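Local coordinates for Ras-related protein Rab-7L1 (Homo sapiens, PDB 6HH2) that binds and hydrolyses GTP as a Rab switch in vesicle trafficking at the Golgi and lysosome, and recruits the kinase LRRK2 and stimulates its activity, at residues G17-G22 and L70-S75; F11-V16 and A86-F91; N101-K106 and K147-T152. The protein carries 4 engineered substitutions. One frame throughout, in Å; residues are numbered along the deposited sequence. Where two conformers were deposited one is given.

Contact 1 (G17-G22 and L70-S75); sequences GDAAVG and LERFTS. Engineered in segment 70-75: L70 (natural residue Gln). With GDP (guanosine-5'-diphosphate), chain B.
E71 holds CG in the crowded position between its backbone N and carbonyl carbon (chi1 62°), and beyond CG its chain runs extended, so the carboxylate lies along A19; R72 has CG beside its own N (chi1 -68°) and an extended chain up to NE. In this way the switch II loop of a Rab GTPase, here in the GDP state, meets the P-loop. A19 is the meeting point: its methyl sits over one face of the R72 guanidinium, offset toward the rim, with CB 3.6 Å from R72 NH2, while A19 CA lies 4.0 Å from E71 CD. The short methyl of alanine leaves room for two long side chains to converge. The charge of E71 is answered by a salt bridge from OE1 to K23, which also binds GDP. D18 turns its carboxylate to N101 and W105, and OD1 additionally accepts from a water that donates also to E71 O and accepts a hydrogen bond from T74 OG1, tying both loops together without a direct hydrogen bond. G17 and G22 have backbone angles that would jam a CB against the preceding carbonyl O; at G22, GDP N7 would crowd it too. The type II turn from D18 to V21 presents A20 N to GDP O2B at 2.8 Å; G22, just after it and capping the next helix, gives its N to O1B and O3A, both at 3.1 Å.

Contact 2 (F11-V16 and A86-F91); sequences FKVLVV and AAVIMF. Engineered in segment 86-91: A87 (natural residue Cys).
Four nearly straight backbone hydrogen bonds join strand 11-16 to strand 86-91: L14 N gives to A86 O, V88 N to L14 O, V16 N to V88 O and M90 N to V16 O. The V88 N to L14 O bond is the shortest, 2.7 Å, and points nearly along the C=O axis. L14 and V16 thus use both N and O, whereas the intervening V15 contributes a CA-H...O contact to V88 O. Side chains alternate between the two faces. On the face of V13, V15 and V88, V13 CG1 crosses obliquely to V88 CG2 at 3.9 Å; M90, with CG beside its own N (chi1 -58°) and SD extended beyond it, lays SD 3.9 Å from V15 CG1. On the other face V16 and I89 lie side by side, with V16 CG2 3.6 Å from I89 CG1, and L14 adjoins A87, an engineered residue. Branched aliphatic residues suit this buried place because they fill both faces without adding polar groups. The second shell closes over them: helix 165-178 reaches A86 and V88 through M176 and L172, while helix 96-112 sets W105 on V16 and L109 on A87. On the far side of strand 11-16, V13 bonds through its backbone to Q63 and W65. Two parallel central strands with helices on both faces are the core of the Ras-like P-loop NTPase fold.

Contact 3 (N101-K106 and K147-T152); sequences NSQRWK and KENGFT
K106 NZ has three grips: it donates to N149 O at 2.9 Å, more weakly to G150 O at 3.1 Å, and forms a salt bridge with D110 one turn further along helix 96-112. The lysine leaves the helix with CG anti to the backbone N (chi1 177°), then bends at chi2 and chi4, which curls the ammonium onto the carbonyls at the end of helix 139-148. That helix closes in a Schellman motif with G150 at C-prime; its positive phi suits glycine, and a CB there would crowd K106 NZ. F151 follows, and its ring receives K106 CG over one face, a CH-pi contact 4.2 Å from the centroid, while S102 O lies at the ring edge. Three residues earlier on the helix, extended Q103 crosses N149 at about a right angle, the amide planes 89° apart. Q103 NE2 donates to an in-plane lone pair of N149 OD1 at 2.9 Å, with an N-H...O angle of 161°. A lysine fits because its alkyl part is apolar against the ring while its tip is charged. The helix dipole and carbonyl oxygens would be expected, together with D110, to stabilise that ammonium in its protonated form.

Contact 2 forms the centre of the domain, about 2 Å from the chain centre, with contact 1 and contact 3 each about 12 Å from it, centre to centre, and 15 Å from one another. Strand 8-17 runs straight into the P-loop of contact 1, and strand 86-92 is followed by helix 96-112 of contact 3. Along the chain, contact 1 lies within the stretch that contact 2 brackets, and contact 3 comes after. Side chains bridge them: I89 CD1 packs against F151 and K106, S102 meets F91, and E71 O lies against the W105 ring. M90 CE packs against G22. The sheet core thus connects directly to the nucleotide-binding loop and the flanking helices.

Contact 1 (G17-G22 and L70-S75)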
loop_
_atom_site.group_PDB
_atom_site.type_symbol
_atom_site.label_atom_id
_atom_site.label_comp_id
_atom_site.label_asym_id
_atom_site.label_seq_id
_atom_site.Cartn_x
_atom_site.Cartn_y
_atom_site.Cartn_z
ATOM N N GLY A 17 7.566 -2.430 -0.437
ATOM C CA GLY A 17 8.589 -1.589 0.134
ATOM C C GLY A 17 9.669 -2.449 0.757
ATOM O O GLY A 17 9.505 -3.658 0.934
ATOM N N ASP A 18 10.781 -1.814 1.079
ATOM C CA ASP A 18 11.916 -2.582 1.600
ATOM C C ASP A 18 11.607 -3.181 2.979
ATOM O O ASP A 18 10.646 -2.813 3.671
ATOM C CB ASP A 18 13.128 -1.684 1.719
ATOM C CG ASP A 18 13.758 -1.332 0.387
ATOM O OD1 ASP A 18 13.277 -1.766 -0.678
ATOM O OD2 ASP A 18 14.775 -0.614 0.447
ATOM N N ALA A 19 12.430 -4.139 3.398
ATOM C CA ALA A 19 12.344 -4.602 4.776
ATOM C C ALA A 19 12.440 -3.437 5.756
ATOM O O ALA A 19 13.193 -2.476 5.547
ATOM C CB ALA A 19 13.464 -5.626 5.060
ATOM N N ALA A 20 11.678 -3.560 6.846
ATOM C CA ALA A 20 11.769 -2.714 8.039
ATOM C C ALA A 20 11.202 -1.321 7.834
ATOM O O ALA A 20 11.527 -0.424 8.610
ATOM C CB ALA A 20 13.183 -2.633 8.656
ATOM N N VAL A 21 10.364 -1.131 6.823
ATOM C CA VAL A 21 9.740 0.173 6.637
ATOM C C VAL A 21 8.406 0.316 7.334
ATOM O O VAL A 21 7.887 1.452 7.391
ATOM C CB VAL A 21 9.601 0.553 5.157
ATOM C CG1 VAL A 21 11.031 0.567 4.487
ATOM C CG2 VAL A 21 8.608 -0.320 4.409
ATOM N N GLY A 22 7.803 -0.761 7.813
ATOM C CA GLY A 22 6.510 -0.724 8.478
ATOM C C GLY A 22 5.348 -1.432 7.775
ATOM O O GLY A 22 4.183 -1.147 8.105
ATOM N N LEU A 70 9.552 -12.009 0.409
ATOM C CA LEU A 70 10.406 -11.652 -0.754
ATOM C C LEU A 70 10.670 -10.143 -0.852
ATOM O O LEU A 70 11.169 -9.703 -1.868
ATOM C CB LEU A 70 9.743 -12.169 -2.026
ATOM C CG LEU A 70 9.696 -13.684 -2.177
ATOM C CD1 LEU A 70 8.921 -14.082 -3.410
ATOM C CD2 LEU A 70 11.082 -14.282 -2.202
ATOM N N GLU A 71 10.474 -9.411 0.233
ATOM C CA GLU A 71 10.612 -7.961 0.200
ATOM C C GLU A 71 12.023 -7.508 -0.126
ATOM O O GLU A 71 12.196 -6.423 -0.696
ATOM C CB GLU A 71 10.123 -7.350 1.524
ATOM C CG GLU A 71 10.922 -7.817 2.747
ATOM C CD GLU A 71 10.105 -7.825 4.023
ATOM O OE1 GLU A 71 9.113 -7.038 4.130
ATOM O OE2 GLU A 71 10.466 -8.543 4.971
ATOM N N ARG A 72 13.047 -8.273 0.224
ATOM C CA ARG A 72 14.398 -7.790 -0.032
ATOM C C ARG A 72 14.809 -7.932 -1.492
ATOM O O ARG A 72 15.868 -7.431 -1.864
ATOM C CB ARG A 72 15.422 -8.501 0.872
ATOM C CG ARG A 72 15.287 -8.137 2.347
ATOM C CD ARG A 72 16.500 -8.648 3.193
ATOM N NE ARG A 72 16.361 -8.153 4.565
ATOM C CZ ARG A 72 16.888 -7.002 5.004
ATOM N NH1 ARG A 72 17.607 -6.248 4.192
ATOM N NH2 ARG A 72 16.714 -6.612 6.262
ATOM N N PHE A 73 13.987 -8.568 -2.331
ATOM C CA PHE A 73 14.305 -8.737 -3.738
ATOM C C PHE A 73 13.841 -7.582 -4.611
ATOM O O PHE A 73 14.280 -7.494 -5.764
ATOM C CB PHE A 73 13.772 -10.095 -4.265
ATOM C CG PHE A 73 14.527 -11.260 -3.749
ATOM C CD1 PHE A 73 15.677 -11.655 -4.389
ATOM C CD2 PHE A 73 14.110 -11.923 -2.598
ATOM C CE1 PHE A 73 16.428 -12.713 -3.922
ATOM C CE2 PHE A 73 14.861 -13.010 -2.123
ATOM C CZ PHE A 73 15.995 -13.398 -2.793
ATOM N N THR A 74 13.027 -6.682 -4.085
ATOM C CA THR A 74 12.603 -5.472 -4.833
ATOM C C THR A 74 12.025 -5.829 -6.212
ATOM O O THR A 74 12.215 -5.100 -7.184
ATOM C CB THR A 74 13.733 -4.434 -5.010
ATOM O OG1 THR A 74 14.617 -4.401 -3.860
ATOM C CG2 THR A 74 13.093 -3.026 -5.231
ATOM N N SER A 75 11.336 -6.975 -6.327
ATOM C CA SER A 75 10.759 -7.398 -7.604
ATOM C C SER A 75 9.628 -8.343 -7.257
ATOM O O SER A 75 9.869 -9.370 -6.620
ATOM C CB SER A 75 11.793 -8.153 -8.453
ATOM O OG SER A 75 11.177 -8.513 -9.680
HETATM P PB GDP B . 8.314 -4.545 7.541
HETATM O O1B GDP B . 8.220 -3.562 6.434
HETATM O O2B GDP B . 9.627 -5.248 7.624
HETATM O O3B GDP B . 7.135 -5.496 7.607
HETATM O O3A GDP B . 8.286 -3.610 8.889
HETATM P PA GDP B . 7.589 -3.904 10.290
HETATM O O1A GDP B . 6.107 -3.631 10.247
HETATM O O2A GDP B . 8.030 -5.280 10.767
HETATM O "O5'" GDP B . 8.247 -2.791 11.220
HETATM C "C5'" GDP B . 9.645 -2.759 11.465
HETATM C "C4'" GDP B . 9.912 -2.005 12.764
HETATM O "O4'" GDP B . 9.538 -0.602 12.558
HETATM C "C3'" GDP B . 9.007 -2.507 13.870
HETATM O "O3'" GDP B . 9.789 -2.421 15.074
HETATM C "C2'" GDP B . 7.873 -1.502 13.905
HETATM O "O2'" GDP B . 7.342 -1.398 15.220
HETATM C "C1'" GDP B . 8.607 -0.243 13.536
HETATM N N9 GDP B . 7.719 0.755 12.930
HETATM C C8 GDP B . 6.774 0.519 11.975
HETATM N N7 GDP B . 6.157 1.693 11.622
HETATM C C5 GDP B . 6.738 2.665 12.364
HETATM C C6 GDP B . 6.565 4.108 12.507
HETATM O O6 GDP B . 5.695 4.719 11.858
HETATM N N1 GDP B . 7.382 4.724 13.371
HETATM C C2 GDP B . 8.313 4.137 14.139
HETATM N N2 GDP B . 9.081 4.871 15.036
HETATM N N3 GDP B . 8.489 2.795 14.077
HETATM C C4 GDP B . 7.739 2.073 13.218
HETATM O O HOH W 1 13.942 -4.347 -1.268
#

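Contact 2 (F11-V16 and A86-F91)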
loop_
_atom_site.group_PDB
_atom_site.type_symbol
_atom_site.label_atom_id
_atom_site.label_comp_id
_atom_site.label_asym_id
_atom_site.label_seq_id
_atom_site.Cartn_x
_atom_site.Cartn_y
_atom_site.Cartn_z
ATOM N N PHE A 11 -11.162 -5.229 -3.842
ATOM C CA PHE A 11 -9.910 -4.619 -4.283
ATOM C C PHE A 11 -8.721 -5.328 -3.647
ATOM O O PHE A 11 -8.630 -5.416 -2.423
ATOM C CB PHE A 11 -9.847 -3.114 -3.944
ATOM C CG PHE A 11 -10.958 -2.314 -4.565
ATOM C CD1 PHE A 11 -11.109 -2.237 -5.960
ATOM C CD2 PHE A 11 -11.880 -1.682 -3.741
ATOM C CE1 PHE A 11 -12.142 -1.461 -6.500
ATOM C CE2 PHE A 11 -12.914 -0.921 -4.305
ATOM C CZ PHE A 11 -13.044 -0.857 -5.673
ATOM N N LYS A 12 -7.777 -5.765 -4.472
ATOM C CA LYS A 12 -6.511 -6.327 -3.995
ATOM C C LYS A 12 -5.485 -5.209 -3.977
ATOM O O LYS A 12 -5.249 -4.544 -5.004
ATOM C CB LYS A 12 -6.107 -7.462 -4.947
ATOM C CG LYS A 12 -4.643 -7.945 -4.782
ATOM C CD LYS A 12 -4.394 -9.234 -5.549
ATOM C CE LYS A 12 -2.893 -9.583 -5.346
ATOM N NZ LYS A 12 -2.577 -10.878 -6.056
ATOM N N VAL A 13 -4.926 -4.936 -2.803
ATOM C CA VAL A 13 -4.005 -3.812 -2.608
ATOM C C VAL A 13 -2.647 -4.403 -2.233
ATOM O O VAL A 13 -2.540 -5.175 -1.266
ATOM C CB VAL A 13 -4.512 -2.901 -1.480
ATOM C CG1 VAL A 13 -3.498 -1.793 -1.226
ATOM C CG2 VAL A 13 -5.908 -2.341 -1.879
ATOM N N LEU A 14 -1.616 -4.043 -2.987
ATOM C CA LEU A 14 -0.246 -4.512 -2.691
ATOM C C LEU A 14 0.423 -3.553 -1.732
ATOM O O LEU A 14 0.409 -2.339 -1.965
ATOM C CB LEU A 14 0.560 -4.554 -3.990
ATOM C CG LEU A 14 -0.128 -5.291 -5.115
ATOM C CD1 LEU A 14 0.772 -5.298 -6.362
ATOM C CD2 LEU A 14 -0.452 -6.746 -4.666
ATOM N N VAL A 15 0.955 -4.053 -0.628
ATOM C CA VAL A 15 1.743 -3.272 0.306
ATOM C C VAL A 15 3.189 -3.694 0.149
ATOM O O VAL A 15 3.587 -4.825 0.491
ATOM C CB VAL A 15 1.290 -3.475 1.747
ATOM C CG1 VAL A 15 2.128 -2.609 2.680
ATOM C CG2 VAL A 15 -0.233 -3.153 1.844
ATOM N N VAL A 16 3.983 -2.862 -0.503
ATOM C CA VAL A 16 5.343 -3.176 -0.917
ATOM C C VAL A 16 6.287 -2.124 -0.371
ATOM O O VAL A 16 5.886 -1.044 0.044
ATOM C CB VAL A 16 5.545 -3.350 -2.432
ATOM C CG1 VAL A 16 4.678 -4.484 -2.988
ATOM C CG2 VAL A 16 5.286 -2.027 -3.200
ATOM N N ALA A 86 -4.329 -1.544 -6.785
ATOM C CA ALA A 86 -3.554 -0.398 -6.315
ATOM C C ALA A 86 -2.339 -0.933 -5.595
ATOM O O ALA A 86 -2.302 -2.104 -5.169
ATOM C CB ALA A 86 -4.336 0.502 -5.310
ATOM N N ALA A 87 -1.351 -0.059 -5.417
ATOM C CA ALA A 87 -0.193 -0.378 -4.608
ATOM C C ALA A 87 0.085 0.742 -3.629
ATOM O O ALA A 87 -0.066 1.930 -3.963
ATOM C CB ALA A 87 1.050 -0.553 -5.488
ATOM N N VAL A 88 0.436 0.356 -2.406
ATOM C CA VAL A 88 0.944 1.244 -1.375
ATOM C C VAL A 88 2.417 0.953 -1.293
ATOM O O VAL A 88 2.806 -0.196 -0.996
ATOM C CB VAL A 88 0.297 0.921 -0.042
ATOM C CG1 VAL A 88 0.885 1.770 1.083
ATOM C CG2 VAL A 88 -1.226 1.193 -0.095
ATOM N N ILE A 89 3.270 1.890 -1.667
ATOM C CA ILE A 89 4.726 1.743 -1.668
ATOM C C ILE A 89 5.280 2.506 -0.482
ATOM O O ILE A 89 5.119 3.746 -0.412
ATOM C CB ILE A 89 5.346 2.198 -2.990
ATOM C CG1 ILE A 89 4.691 1.405 -4.143
ATOM C CG2 ILE A 89 6.887 2.011 -2.927
ATOM C CD1 ILE A 89 5.321 1.614 -5.524
ATOM N N MET A 90 5.829 1.801 0.492
ATOM C CA MET A 90 6.258 2.384 1.756
ATOM C C MET A 90 7.753 2.519 1.815
ATOM O O MET A 90 8.467 1.646 1.321
ATOM C CB MET A 90 5.803 1.540 2.955
ATOM C CG MET A 90 4.306 1.361 3.022
ATOM S SD MET A 90 3.757 0.469 4.509
ATOM C CE MET A 90 4.820 1.164 5.816
ATOM N N PHE A 91 8.208 3.624 2.382
ATOM C CA PHE A 91 9.596 3.798 2.743
ATOM C C PHE A 91 9.705 4.338 4.165
ATOM O O PHE A 91 8.731 4.789 4.770
ATOM C CB PHE A 91 10.401 4.577 1.681
ATOM C CG PHE A 91 10.146 6.048 1.668
ATOM C CD1 PHE A 91 9.038 6.579 0.969
ATOM C CD2 PHE A 91 10.999 6.914 2.380
ATOM C CE1 PHE A 91 8.800 7.955 0.987
ATOM C CE2 PHE A 91 10.779 8.295 2.381
ATOM C CZ PHE A 91 9.696 8.819 1.663
#

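Contact 3 (N101-K106 and K147-T152)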
loop_
_atom_site.group_PDB
_atom_site.type_symbol
_atom_site.label_atom_id
_atom_site.label_comp_id
_atom_site.label_asym_id
_atom_site.label_seq_id
_atom_site.Cartn_x
_atom_site.Cartn_y
_atom_site.Cartn_z
ATOM N N ASN A 101 14.951 2.981 -3.153
ATOM C CA ASN A 101 14.408 1.727 -3.673
ATOM C C ASN A 101 12.924 1.822 -4.015
ATOM O O ASN A 101 12.423 0.989 -4.785
ATOM C CB ASN A 101 14.642 0.580 -2.682
ATOM C CG ASN A 101 15.952 -0.122 -2.888
ATOM O OD1 ASN A 101 16.504 -0.129 -3.987
ATOM N ND2 ASN A 101 16.466 -0.697 -1.809
ATOM N N SER A 102 12.194 2.845 -3.497
ATOM C CA SER A 102 10.787 2.981 -3.885
ATOM C C SER A 102 10.651 3.249 -5.368
ATOM O O SER A 102 9.609 2.927 -5.966
ATOM C CB SER A 102 10.153 4.145 -3.100
ATOM O OG SER A 102 10.197 3.838 -1.744
ATOM N N GLN A 103 11.699 3.810 -5.996
ATOM C CA GLN A 103 11.682 3.989 -7.444
ATOM C C GLN A 103 11.729 2.637 -8.144
ATOM O O GLN A 103 11.034 2.419 -9.155
ATOM C CB GLN A 103 12.861 4.840 -7.890
ATOM C CG GLN A 103 12.885 5.011 -9.417
ATOM C CD GLN A 103 14.070 5.807 -9.904
ATOM O OE1 GLN A 103 15.213 5.480 -9.608
ATOM N NE2 GLN A 103 13.798 6.884 -10.632
ATOM N N ARG A 104 12.536 1.728 -7.621
ATOM C CA ARG A 104 12.590 0.390 -8.225
ATOM C C ARG A 104 11.263 -0.344 -8.016
ATOM O O ARG A 104 10.783 -1.037 -8.939
ATOM C CB ARG A 104 13.750 -0.417 -7.637
ATOM C CG ARG A 104 15.119 0.124 -7.979
ATOM C CD ARG A 104 16.212 -0.828 -7.396
ATOM N NE ARG A 104 17.534 -0.305 -7.693
ATOM C CZ ARG A 104 18.381 -0.904 -8.520
ATOM N NH1 ARG A 104 18.030 -2.057 -9.088
ATOM N NH2 ARG A 104 19.578 -0.372 -8.757
ATOM N N TRP A 105 10.661 -0.224 -6.817
ATOM C CA TRP A 105 9.359 -0.832 -6.626
ATOM C C TRP A 105 8.348 -0.284 -7.632
ATOM O O TRP A 105 7.542 -1.026 -8.195
ATOM C CB TRP A 105 8.875 -0.582 -5.203
ATOM C CG TRP A 105 9.597 -1.400 -4.132
ATOM C CD1 TRP A 105 10.422 -0.934 -3.159
ATOM C CD2 TRP A 105 9.470 -2.812 -3.930
ATOM N NE1 TRP A 105 10.829 -1.994 -2.329
ATOM C CE2 TRP A 105 10.231 -3.139 -2.783
ATOM C CE3 TRP A 105 8.731 -3.798 -4.573
ATOM C CZ2 TRP A 105 10.355 -4.445 -2.306
ATOM C CZ3 TRP A 105 8.860 -5.151 -4.110
ATOM C CH2 TRP A 105 9.628 -5.420 -2.940
ATOM N N LYS A 106 8.346 1.049 -7.844
ATOM C CA LYS A 106 7.349 1.614 -8.753
ATOM C C LYS A 106 7.584 1.193 -10.195
ATOM O O LYS A 106 6.624 0.857 -10.919
ATOM C CB LYS A 106 7.410 3.151 -8.640
ATOM C CG LYS A 106 6.478 3.958 -9.580
ATOM C CD LYS A 106 5.026 3.575 -9.364
ATOM C CE LYS A 106 4.066 4.702 -9.866
ATOM N NZ LYS A 106 4.331 4.947 -11.297
ATOM N N LYS A 147 6.413 12.960 -8.151
ATOM C CA LYS A 147 6.027 13.405 -9.486
ATOM C C LYS A 147 6.905 12.786 -10.569
ATOM O O LYS A 147 6.387 12.341 -11.600
ATOM C CB LYS A 147 6.115 14.920 -9.535
ATOM C CG LYS A 147 4.892 15.564 -8.789
ATOM C CD LYS A 147 5.217 16.970 -8.485
ATOM C CE LYS A 147 3.926 17.683 -7.991
ATOM N NZ LYS A 147 4.244 19.057 -7.539
ATOM N N GLU A 148 8.229 12.753 -10.367
ATOM C CA GLU A 148 9.094 12.254 -11.433
ATOM C C GLU A 148 8.825 10.772 -11.697
ATOM O O GLU A 148 8.943 10.324 -12.846
ATOM C CB GLU A 148 10.551 12.436 -11.021
ATOM C CG GLU A 148 11.087 13.867 -11.185
ATOM C CD GLU A 148 12.478 13.995 -10.574
ATOM O OE1 GLU A 148 13.006 12.946 -10.128
ATOM O OE2 GLU A 148 13.046 15.114 -10.542
ATOM N N ASN A 149 8.390 10.035 -10.689
ATOM C CA ASN A 149 8.188 8.596 -10.828
ATOM C C ASN A 149 6.740 8.197 -11.066
ATOM O O ASN A 149 6.417 7.001 -11.005
ATOM C CB ASN A 149 8.826 7.827 -9.649
ATOM C CG ASN A 149 10.332 7.946 -9.688
ATOM O OD1 ASN A 149 10.958 7.462 -10.635
ATOM N ND2 ASN A 149 10.914 8.676 -8.748
ATOM N N GLY A 150 5.847 9.165 -11.272
ATOM C CA GLY A 150 4.505 8.815 -11.682
ATOM C C GLY A 150 3.609 8.262 -10.608
ATOM O O GLY A 150 2.659 7.553 -10.925
ATOM N N PHE A 151 3.875 8.574 -9.343
ATOM C CA PHE A 151 2.975 8.147 -8.284
ATOM C C PHE A 151 1.679 8.934 -8.338
ATOM O O PHE A 151 1.642 10.090 -8.797
ATOM C CB PHE A 151 3.604 8.380 -6.917
ATOM C CG PHE A 151 4.664 7.366 -6.571
ATOM C CD1 PHE A 151 5.984 7.563 -6.948
ATOM C CD2 PHE A 151 4.293 6.260 -5.828
ATOM C CE1 PHE A 151 6.974 6.586 -6.621
ATOM C CE2 PHE A 151 5.286 5.260 -5.516
ATOM C CZ PHE A 151 6.591 5.476 -5.888
ATOM N N THR A 152 0.592 8.300 -7.864
ATOM C CA THR A 152 -0.670 9.025 -7.766
ATOM C C THR A 152 -0.546 10.110 -6.732
ATOM O O THR A 152 -1.073 11.212 -6.926
ATOM C CB THR A 152 -1.802 8.059 -7.387
ATOM O OG1 THR A 152 -1.755 6.958 -8.339
ATOM C CG2 THR A 152 -3.170 8.747 -7.502
#